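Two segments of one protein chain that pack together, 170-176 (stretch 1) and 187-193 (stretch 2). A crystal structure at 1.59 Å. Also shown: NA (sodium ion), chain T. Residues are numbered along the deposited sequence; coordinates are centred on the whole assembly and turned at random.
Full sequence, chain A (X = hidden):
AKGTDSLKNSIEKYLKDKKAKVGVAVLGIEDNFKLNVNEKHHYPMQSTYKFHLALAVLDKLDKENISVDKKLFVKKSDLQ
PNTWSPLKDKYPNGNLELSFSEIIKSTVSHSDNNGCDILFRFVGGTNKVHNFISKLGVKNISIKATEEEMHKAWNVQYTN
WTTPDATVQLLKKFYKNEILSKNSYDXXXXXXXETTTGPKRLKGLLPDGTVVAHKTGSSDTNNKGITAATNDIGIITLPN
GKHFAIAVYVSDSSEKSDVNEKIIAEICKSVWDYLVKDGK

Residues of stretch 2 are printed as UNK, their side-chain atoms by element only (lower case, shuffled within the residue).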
# COMPACT_ATOMS: atom_id res chain seq x y z
N LEU A 170 21.45 -10.46 15.90
CA LEU A 170 21.11 -11.20 14.69
C LEU A 170 21.81 -10.65 13.47
O LEU A 170 22.23 -11.43 12.57
CB LEU A 170 19.59 -11.23 14.51
CG LEU A 170 19.04 -12.01 13.32
CD1 LEU A 170 19.29 -13.50 13.56
CD2 LEU A 170 17.54 -11.79 13.12
N LEU A 171 21.81 -9.33 13.30
CA LEU A 171 22.49 -8.72 12.15
C LEU A 171 23.98 -9.06 12.10
O LEU A 171 24.53 -9.24 11.02
CB LEU A 171 22.32 -7.20 12.16
CG LEU A 171 20.92 -6.71 11.81
CD1 LEU A 171 20.74 -5.29 12.28
CD2 LEU A 171 20.61 -6.80 10.32
N LYS A 172 24.61 -9.15 13.27
CA LYS A 172 26.03 -9.50 13.34
C LYS A 172 26.32 -10.96 12.99
O LYS A 172 27.21 -11.22 12.16
CB LYS A 172 26.57 -9.15 14.73
CG LYS A 172 28.03 -9.51 14.94
CD LYS A 172 28.53 -8.93 16.24
CE LYS A 172 30.00 -9.23 16.47
NZ LYS A 172 30.59 -8.32 17.49
N LYS A 173 25.48 -11.88 13.47
CA LYS A 173 25.54 -13.30 13.09
C LYS A 173 25.42 -13.40 11.58
O LYS A 173 26.19 -14.08 10.88
CB LYS A 173 24.42 -14.09 13.74
CG LYS A 173 24.59 -14.27 15.24
CD LYS A 173 23.59 -15.28 15.79
CE LYS A 173 23.72 -15.43 17.29
NZ LYS A 173 24.74 -16.48 17.58
N PHE A 174 24.48 -12.63 11.03
CA PHE A 174 24.29 -12.66 9.58
C PHE A 174 25.52 -12.11 8.84
O PHE A 174 25.95 -12.73 7.85
CB PHE A 174 23.05 -11.83 9.21
CG PHE A 174 23.00 -11.41 7.77
CD1 PHE A 174 22.79 -12.34 6.79
CD2 PHE A 174 23.06 -10.07 7.42
CE1 PHE A 174 22.75 -11.97 5.47
CE2 PHE A 174 23.02 -9.69 6.09
CZ PHE A 174 22.80 -10.64 5.12
N TYR A 175 26.02 -10.94 9.24
CA TYR A 175 27.06 -10.25 8.47
C TYR A 175 28.33 -11.06 8.44
O TYR A 175 29.08 -11.02 7.45
CB TYR A 175 27.35 -8.83 8.99
CG TYR A 175 27.97 -7.99 7.94
CD1 TYR A 175 27.19 -7.33 7.01
CD2 TYR A 175 29.35 -7.98 7.74
CE1 TYR A 175 27.74 -6.62 5.96
CE2 TYR A 175 29.91 -7.28 6.67
CZ TYR A 175 29.10 -6.61 5.78
OH TYR A 175 29.60 -5.93 4.67
N LYS A 176 28.57 -11.80 9.51
CA LYS A 176 29.74 -12.64 9.58
C LYS A 176 29.50 -13.95 8.84
O LYS A 176 30.35 -14.83 8.86
CB LYS A 176 30.13 -12.90 11.03
CG LYS A 176 30.51 -11.62 11.78
CD LYS A 176 30.83 -11.88 13.24
CE LYS A 176 32.14 -12.65 13.39
NZ LYS A 176 32.65 -12.56 14.79
N UNK A 187 23.60 -12.82 -1.78
CA UNK A 187 22.30 -12.42 -2.32
C UNK A 187 21.48 -11.55 -1.37
O UNK A 187 21.04 -10.44 -1.76
c UNK A 187 20.10 -13.28 -3.22
c UNK A 187 19.92 -12.71 -4.45
c UNK A 187 17.73 -13.23 -2.90
c UNK A 187 17.56 -12.59 -4.11
c UNK A 187 19.01 -13.52 -2.43
c UNK A 187 21.47 -13.64 -2.72
c UNK A 187 18.65 -12.37 -4.91
N UNK A 188 21.38 -11.98 -0.13
CA UNK A 188 20.60 -11.18 0.84
C UNK A 188 21.29 -9.88 1.16
O UNK A 188 20.64 -8.79 1.20
c UNK A 188 18.15 -10.67 2.54
c UNK A 188 19.23 -12.08 4.33
c UNK A 188 20.32 -11.96 2.10
c UNK A 188 19.46 -11.22 3.13
N UNK A 189 22.62 -9.93 1.33
CA UNK A 189 23.34 -8.66 1.57
C UNK A 189 23.17 -7.68 0.43
O UNK A 189 22.90 -6.49 0.65
c UNK A 189 25.10 -6.93 3.43
c UNK A 189 24.83 -8.92 1.86
c UNK A 189 25.64 -7.67 2.23
c UNK A 189 27.09 -8.05 2.53
N UNK A 190 23.34 -8.12 -0.83
CA UNK A 190 23.17 -7.22 -1.95
C UNK A 190 21.75 -6.65 -1.93
O UNK A 190 21.55 -5.47 -2.18
c UNK A 190 23.43 -7.93 -3.28
n UNK A 190 25.24 -9.09 -4.37
c UNK A 190 24.92 -8.09 -3.59
o UNK A 190 25.73 -7.27 -3.21
N UNK A 191 20.80 -7.51 -1.58
CA UNK A 191 19.38 -7.12 -1.63
C UNK A 191 19.11 -6.01 -0.56
O UNK A 191 18.46 -4.97 -0.85
c UNK A 191 17.09 -8.00 -1.38
c UNK A 191 18.52 -8.35 -1.42
o UNK A 191 18.76 -9.28 -2.52
N UNK A 192 19.77 -6.15 0.57
CA UNK A 192 19.68 -5.12 1.64
C UNK A 192 20.38 -3.79 1.36
O UNK A 192 19.93 -2.73 1.75
s UNK A 192 19.92 -7.62 4.95
c UNK A 192 19.29 -6.79 3.51
c UNK A 192 19.78 -6.27 6.13
c UNK A 192 20.20 -5.73 2.93
N UNK A 193 21.48 -3.83 0.59
CA UNK A 193 22.09 -2.61 0.08
C UNK A 193 21.27 -1.94 -0.98
O UNK A 193 21.16 -0.70 -1.03
c UNK A 193 25.72 -4.05 0.24
c UNK A 193 24.40 -3.42 0.72
c UNK A 193 24.13 -1.62 -0.98
c UNK A 193 23.53 -2.89 -0.43
NA NA T . 20.01 1.10 0.86

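Position 187 carries seven side-chain carbons, one leading into a ring of six, with no oxygen on the ring. That is phenylalanine. The side chain of Phe187 is out of reach of stretch 1, so this contact does not explain the choice of a partly exposed ring; its backbone O, however, accepts a bond discussed below.

At position 188 there are four carbons, forked at the second, and the CA-to-CB bond points toward stretch 1. A terminal carbon meets the ring of Phe174. A fork at the second carbon means leucine: in Leu188, CD2 lies 3.7 Å from Phe174 CE1, a buried apolar contact suited to a compact branched end.

Position 189 repeats the pattern, four carbons forked at the second, again directed toward the other helix. A terminal carbon meets the ring of Tyr175, while CB and the backbone N lie near Phe174. It too is leucine, whose branched apolar side chain offers carbon to both aromatic residues. Leu189 CD1 sits 3.7 Å from Tyr175 CE1, and its CB is 4.2 Å from Phe174 CZ. Its backbone N lies 3.9 Å from Phe174 CZ, at the edge of that ring, so the aromatic side chain reaches right up to the helix backbone.

Position 190 has two carbons, the second bearing one oxygen and one nitrogen: a short amide, asparagine. Asn190 is exposed and out of reach of stretch 1, a place where a polar group can meet solvent.

At position 191 one carbon carries an oxygen and a carbon, which identifies threonine. Thr191 is buried, and its OG1 donates a hydrogen bond to Phe187 O at 2.7 Å, satisfying the hydroxyl within its own helix.

Position 192 has an unbranched chain of two carbons, a sulfur and a last carbon. The sulfur meets the ring of Phe174 and the last carbon meets Leu171: methionine, whose long, flexible thioether spans two partners. Met192 SD is 3.9 Å from Phe174 CE2, an oblique sulfur-aromatic approach, and its CE lies 4.3 Å from Leu171 CD2.

Position 193 shows four carbons forked at the first, one arm two carbons long, hence isoleucine. Ile193 makes no contact with stretch 1. Its backbone O binds the sodium ion, NA, at 2.9 Å, a bond that leaves the side chain unspecified.

The helix axes, 123° apart in direction, leave a gap bridged by side chains. Phe174 is the hub, touching Leu188, its neighbour Leu189 and, about one turn later, Met192; Leu171 and Tyr175 add to it. No hydrogen bond crosses, so close apolar packing holds the contact, which buries 249 Å², both sides summed.

Stretch 2, residues 187-193: FLLNTMI
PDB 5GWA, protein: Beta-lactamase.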